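Local structure of trehalose-6-phosphate phosphatase (Candida albicans, 5DXI) at residues P6-R10 with P11-N15; D47-N50 with R51-V55; G192-V195 with K196-L200. The protein is a trehalose-phosphatase family protein of the HAD clan, with a Rossmann-like core domain and a smaller cap domain. All coordinates share one frame; numbering follows the deposited sequence.

In the fold
The three contacts are all local, two along a single helix and one where a loop runs into a helix, and none touches another. Contact 1 is a surface contact at the start of helix 10-19, where an asparagine side chain closes the first turn. Contact 2, on helix 47-58, is partly buried: leucines meet on the inner face and charged side chains face outward. Contact 3, on helix 191-199, is the most buried, yet its outer side carries a salt-bridge network. Contacts 1 and 2 share a neighbour, helix 287-298, which touches side chains of both. Contact 3 packs on strands 23-27 and 62-67, the same two strands that the helix of contact 2 connects in the main sheet.

Contact 1: P6-R10 with P11-N15; sequences PALNR and PLLLN
Asn9 reaches forward over the first turn of the helix to meet Pro11 and Leu12, and its side chain can be followed atom by atom. CB is at the margin of the contact, 4.1 Å from CB of Leu12. With CG anti to the backbone N (chi1 -173°), the amide is carried forward, and CG comes to 3.5 Å from that same Leu12 CB. There the amide forks. OD1 accepts from the backbone N of Leu12 at 3.2 Å, a nearly straight bond (164° at the hydrogen) whose donor lies above the amide plane, 58° out of it, and not on a lone pair. The same oxygen has Pro11 CD beside it at 3.5 Å. ND2, the other branch, rests 3.7 Å from Leu12 CB, so the amide lies against the leucine's first carbon.

Asn9 is thus the N-cap residue of helix 10-19: its side chain takes an N-H of the first turn, while Pro11, next but one, has no N-H to offer. Its backbone joins in as well, for Leu13 N donates to Asn9 O at 3.0 Å. One residue on, Leu14 N does the same to Arg10 O at 2.9 Å.

On another side of this turn Leu8, just ahead of the cap, puts CD2 against CD2 of Leu13 at 3.9 Å, the two side chains crossing at about a right angle. Both leucines also touch Thr293 of helix 287-298 and residues of strand 266-271, and Leu13 continues to Phe227 and Leu229 of strand 227-232 in the main sheet. Arg10 leaves the turn with its chain extended from CG to NE, and its NH1 makes a salt bridge with Glu292 of helix 287-298.

Contact 2: D47-N50 with R51-V55; sequences DKLN and RILDV
The ends of Leu49 and Leu53 meet along helix 47-58 through different choices at their first torsion: CG of Leu49 stands anti to its own N (chi1 170°), whereas CG of Leu53 stands beside its N (chi1 -65°). CD1 of Leu49 therefore comes to rest 3.7 Å from CG of Leu53, with CD1 of Leu53 close by at 3.8 Å from the same methyl. Leu53 CG also lies 3.2 Å from Leu49 O, the oxygen that accepts from Leu53 N at 2.8 Å.

Lys48 and Ile52 repeat the four-residue spacing. Lys48 CG touches Ile52 CD1 at 4.0 Å, aliphatic part to methyl.

On the solvent side the Arg51 chain bends sharply at chi3 (18°), folding the guanidinium back along the helix. Asp47 OD2 lies at the edge of that group, 4.5 Å from Arg51 NE, too far for a salt bridge, although the opposite charges probably attract.

In the fold this helix is the crossover of a beta-alpha-beta unit between strands 23-27 and 62-67. Leu49 and Leu53 pack on Met79 of helix 72-79, and Lys48 and Ile52 on Leu291 of helix 287-298.

Contact 3: G192-V195 with K196-L200; sequences GEIV and KRLVL
A salt-bridge network of Glu193, Lys196 and Arg197 spans one turn of helix 191-199, whose first residue, Lys191, lies in the beryllium trifluoride pocket. Glu193 and Lys196 lie side by side and point the same way. The glutamate chain bends at chi2 and the lysine chain at chi3 (74°), which brings Lys196 NZ to Glu193 OE2 at 2.8 Å on the syn side, 15° out of the carboxylate plane. The other oxygen, OE1, faces the edge of the Arg197 guanidinium in its plane, but at 4.0 Å from NE this salt bridge is long.

Apolar pairs fill the inner side. Ile194 CG2 meets Leu198 CD1 at 3.9 Å, and Val195 CG1 meets Val199 CG2 at the same separation of 3.9 Å. Leu198 and Val195 press on strand 23-27, and Val195 and Val199 on helix 235-253.

One backbone N near the end of the helix, Leu198 N, is shared between two weak bonds, to Ile194 O (128° at the hydrogen) and to Val195 O. Val199 N bonds firmly to Val195 O at 2.8 Å before Leu200 leaves helical geometry. One carboxylate thus serves two cations unequally; its negative charge is probably balanced chiefly by Lys196, with Arg197 adding a weaker attraction.

Contact 1: P6-R10 with P11-N15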
# COMPACT_ATOMS: atom_id res chain seq x y z
N PRO A 6 17.59 -7.36 -5.41
CA PRO A 6 18.42 -6.43 -6.18
C PRO A 6 17.85 -5.01 -6.19
O PRO A 6 16.64 -4.85 -6.00
CB PRO A 6 18.39 -7.01 -7.60
CG PRO A 6 17.15 -7.82 -7.66
CD PRO A 6 16.86 -8.30 -6.27
N ALA A 7 18.68 -4.01 -6.42
CA ALA A 7 18.17 -2.65 -6.62
C ALA A 7 17.32 -2.65 -7.88
O ALA A 7 17.56 -3.44 -8.79
CB ALA A 7 19.31 -1.63 -6.74
N LEU A 8 16.32 -1.78 -7.92
CA LEU A 8 15.44 -1.66 -9.08
C LEU A 8 16.24 -1.29 -10.32
O LEU A 8 17.09 -0.40 -10.28
CB LEU A 8 14.34 -0.61 -8.84
CG LEU A 8 13.41 -0.31 -10.02
CD1 LEU A 8 12.62 -1.55 -10.47
CD2 LEU A 8 12.46 0.86 -9.68
N ASN A 9 15.96 -1.98 -11.42
CA ASN A 9 16.54 -1.69 -12.72
C ASN A 9 15.77 -0.54 -13.39
O ASN A 9 14.84 -0.76 -14.16
CB ASN A 9 16.51 -2.97 -13.58
CG ASN A 9 17.26 -2.83 -14.90
OD1 ASN A 9 17.45 -1.73 -15.42
ND2 ASN A 9 17.68 -3.97 -15.45
N ARG A 10 16.15 0.69 -13.08
CA ARG A 10 15.37 1.83 -13.54
C ARG A 10 15.31 1.97 -15.08
O ARG A 10 14.24 2.24 -15.61
CB ARG A 10 15.89 3.12 -12.89
CG ARG A 10 15.88 3.02 -11.36
CD ARG A 10 16.13 4.36 -10.70
NE ARG A 10 16.71 4.22 -9.36
CZ ARG A 10 16.95 5.25 -8.55
NH1 ARG A 10 16.60 6.47 -8.94
NH2 ARG A 10 17.50 5.05 -7.36
N PRO A 11 16.44 1.75 -15.79
CA PRO A 11 16.34 1.82 -17.26
C PRO A 11 15.36 0.83 -17.89
O PRO A 11 14.64 1.21 -18.82
CB PRO A 11 17.77 1.54 -17.72
CG PRO A 11 18.60 2.11 -16.60
CD PRO A 11 17.85 1.73 -15.35
N LEU A 12 15.33 -0.40 -17.39
CA LEU A 12 14.36 -1.39 -17.85
C LEU A 12 12.94 -0.93 -17.53
O LEU A 12 12.04 -1.04 -18.36
CB LEU A 12 14.63 -2.77 -17.22
CG LEU A 12 13.54 -3.83 -17.44
CD1 LEU A 12 13.29 -4.05 -18.92
CD2 LEU A 12 13.85 -5.15 -16.75
N LEU A 13 12.73 -0.43 -16.31
CA LEU A 13 11.40 0.04 -15.92
C LEU A 13 10.93 1.10 -16.92
O LEU A 13 9.80 1.05 -17.42
CB LEU A 13 11.39 0.59 -14.49
CG LEU A 13 10.00 0.95 -13.96
CD1 LEU A 13 9.17 -0.32 -13.73
CD2 LEU A 13 10.10 1.74 -12.69
N LEU A 14 11.84 2.02 -17.24
CA LEU A 14 11.56 3.11 -18.17
C LEU A 14 11.22 2.56 -19.54
O LEU A 14 10.26 3.00 -20.18
CB LEU A 14 12.76 4.06 -18.25
CG LEU A 14 12.68 5.28 -19.17
CD1 LEU A 14 11.50 6.19 -18.80
CD2 LEU A 14 13.98 6.07 -19.14
N ASN A 15 12.00 1.57 -20.00
CA ASN A 15 11.74 0.98 -21.30
C ASN A 15 10.39 0.28 -21.38
O ASN A 15 9.68 0.40 -22.38
CB ASN A 15 12.86 0.02 -21.68
CG ASN A 15 14.12 0.76 -22.11
OD1 ASN A 15 14.03 1.87 -22.63
ND2 ASN A 15 15.29 0.15 -21.88

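Contact 2: D47-N50 with R51-V55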
# COMPACT_ATOMS: atom_id res chain seq x y z
N ASP A 47 5.87 18.99 -3.39
CA ASP A 47 5.57 19.53 -4.72
C ASP A 47 6.07 18.57 -5.82
O ASP A 47 5.42 18.39 -6.85
CB ASP A 47 6.18 20.93 -4.90
CG ASP A 47 5.95 21.49 -6.29
OD1 ASP A 47 4.79 21.54 -6.74
OD2 ASP A 47 6.94 21.88 -6.93
N LYS A 48 7.24 17.97 -5.60
CA LYS A 48 7.77 17.01 -6.58
C LYS A 48 6.79 15.86 -6.81
O LYS A 48 6.50 15.49 -7.96
CB LYS A 48 9.12 16.46 -6.13
CG LYS A 48 9.73 15.51 -7.15
CD LYS A 48 11.13 15.08 -6.75
CE LYS A 48 11.87 14.43 -7.91
NZ LYS A 48 13.22 13.94 -7.48
N LEU A 49 6.25 15.31 -5.73
CA LEU A 49 5.23 14.26 -5.84
C LEU A 49 4.02 14.78 -6.61
O LEU A 49 3.49 14.10 -7.52
CB LEU A 49 4.82 13.76 -4.45
CG LEU A 49 3.59 12.84 -4.39
CD1 LEU A 49 3.80 11.56 -5.21
CD2 LEU A 49 3.27 12.49 -2.94
N ASN A 50 3.55 15.97 -6.26
CA ASN A 50 2.40 16.54 -6.94
C ASN A 50 2.65 16.71 -8.42
O ASN A 50 1.77 16.46 -9.22
CB ASN A 50 1.99 17.87 -6.30
CG ASN A 50 1.34 17.67 -4.96
OD1 ASN A 50 0.80 16.59 -4.68
ND2 ASN A 50 1.39 18.69 -4.10
N ARG A 51 3.86 17.12 -8.78
CA ARG A 51 4.16 17.32 -10.20
C ARG A 51 4.20 15.98 -10.93
O ARG A 51 3.68 15.83 -12.05
CB ARG A 51 5.49 18.06 -10.38
CG ARG A 51 5.79 18.49 -11.82
CD ARG A 51 6.95 19.51 -11.86
NE ARG A 51 7.75 19.51 -10.63
CZ ARG A 51 9.01 19.05 -10.55
NH1 ARG A 51 9.61 18.57 -11.63
NH2 ARG A 51 9.65 19.09 -9.39
N ILE A 52 4.81 15.00 -10.28
CA ILE A 52 4.85 13.65 -10.82
C ILE A 52 3.44 13.13 -11.08
O ILE A 52 3.12 12.68 -12.18
CB ILE A 52 5.59 12.71 -9.86
CG1 ILE A 52 7.09 13.04 -9.87
CG2 ILE A 52 5.36 11.25 -10.26
CD1 ILE A 52 7.90 12.36 -8.76
N LEU A 53 2.57 13.26 -10.08
CA LEU A 53 1.22 12.75 -10.19
C LEU A 53 0.44 13.47 -11.29
O LEU A 53 -0.30 12.84 -12.04
CB LEU A 53 0.48 12.84 -8.85
CG LEU A 53 1.04 11.98 -7.71
CD1 LEU A 53 0.27 12.22 -6.41
CD2 LEU A 53 1.06 10.48 -8.07
N ASP A 54 0.60 14.79 -11.37
CA ASP A 54 -0.07 15.55 -12.42
C ASP A 54 0.35 15.08 -13.81
O ASP A 54 -0.48 14.75 -14.65
CB ASP A 54 0.18 17.05 -12.27
CG ASP A 54 -0.65 17.89 -13.23
OD1 ASP A 54 -1.81 17.50 -13.51
OD2 ASP A 54 -0.16 18.93 -13.70
N VAL A 55 1.66 15.01 -14.04
CA VAL A 55 2.16 14.61 -15.35
C VAL A 55 1.77 13.17 -15.67
O VAL A 55 1.31 12.87 -16.78
CB VAL A 55 3.69 14.73 -15.45
CG1 VAL A 55 4.17 14.21 -16.80
CG2 VAL A 55 4.13 16.16 -15.24

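Contact 3: G192-V195 with K196-L200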
# COMPACT_ATOMS: atom_id res chain seq x y z
N GLY A 192 -4.06 -6.50 -0.98
CA GLY A 192 -3.98 -7.50 -2.03
C GLY A 192 -5.29 -7.66 -2.80
O GLY A 192 -5.27 -7.84 -4.02
N GLU A 193 -6.42 -7.57 -2.10
CA GLU A 193 -7.73 -7.60 -2.74
C GLU A 193 -7.92 -6.42 -3.67
O GLU A 193 -8.46 -6.55 -4.78
CB GLU A 193 -8.85 -7.56 -1.69
CG GLU A 193 -9.32 -8.89 -1.21
CD GLU A 193 -9.75 -9.80 -2.35
OE1 GLU A 193 -10.63 -9.40 -3.16
OE2 GLU A 193 -9.19 -10.90 -2.43
N ILE A 194 -7.50 -5.25 -3.19
CA ILE A 194 -7.59 -4.02 -3.97
C ILE A 194 -6.82 -4.17 -5.28
O ILE A 194 -7.31 -3.83 -6.35
CB ILE A 194 -7.04 -2.78 -3.18
CG1 ILE A 194 -7.74 -2.63 -1.83
CG2 ILE A 194 -7.18 -1.49 -3.98
CD1 ILE A 194 -9.24 -2.36 -1.95
N VAL A 195 -5.59 -4.68 -5.17
CA VAL A 195 -4.74 -4.84 -6.33
C VAL A 195 -5.39 -5.82 -7.34
O VAL A 195 -5.40 -5.56 -8.54
CB VAL A 195 -3.34 -5.32 -5.93
CG1 VAL A 195 -2.59 -5.78 -7.15
CG2 VAL A 195 -2.60 -4.18 -5.22
N LYS A 196 -5.94 -6.91 -6.83
CA LYS A 196 -6.67 -7.86 -7.69
C LYS A 196 -7.85 -7.18 -8.40
O LYS A 196 -8.06 -7.39 -9.60
CB LYS A 196 -7.16 -9.06 -6.86
CG LYS A 196 -7.99 -10.09 -7.64
CD LYS A 196 -8.15 -11.39 -6.84
CE LYS A 196 -9.13 -11.24 -5.68
NZ LYS A 196 -9.16 -12.45 -4.79
N ARG A 197 -8.60 -6.36 -7.68
CA ARG A 197 -9.76 -5.69 -8.27
C ARG A 197 -9.37 -4.66 -9.32
O ARG A 197 -10.17 -4.34 -10.21
CB ARG A 197 -10.60 -5.02 -7.19
CG ARG A 197 -11.41 -6.01 -6.36
CD ARG A 197 -12.06 -5.30 -5.20
NE ARG A 197 -12.76 -6.22 -4.31
CZ ARG A 197 -14.04 -6.10 -3.99
NH1 ARG A 197 -14.74 -5.09 -4.49
NH2 ARG A 197 -14.62 -6.96 -3.17
N LEU A 198 -8.14 -4.16 -9.24
CA LEU A 198 -7.67 -3.11 -10.14
C LEU A 198 -6.94 -3.68 -11.34
O LEU A 198 -7.05 -3.15 -12.45
CB LEU A 198 -6.75 -2.14 -9.41
CG LEU A 198 -7.42 -1.25 -8.36
CD1 LEU A 198 -6.38 -0.41 -7.61
CD2 LEU A 198 -8.50 -0.35 -9.00
N VAL A 199 -6.20 -4.76 -11.11
CA VAL A 199 -5.41 -5.39 -12.16
C VAL A 199 -6.28 -6.29 -13.05
O VAL A 199 -6.25 -6.19 -14.27
CB VAL A 199 -4.26 -6.21 -11.56
CG1 VAL A 199 -3.66 -7.16 -12.60
CG2 VAL A 199 -3.21 -5.29 -10.97
N LEU A 200 -7.06 -7.16 -12.42
CA LEU A 200 -7.91 -8.07 -13.19
C LEU A 200 -9.21 -7.37 -13.49
O LEU A 200 -10.26 -7.72 -12.95
CB LEU A 200 -8.16 -9.36 -12.42
CG LEU A 200 -6.90 -10.16 -12.09
CD1 LEU A 200 -7.27 -11.39 -11.29
CD2 LEU A 200 -6.13 -10.55 -13.36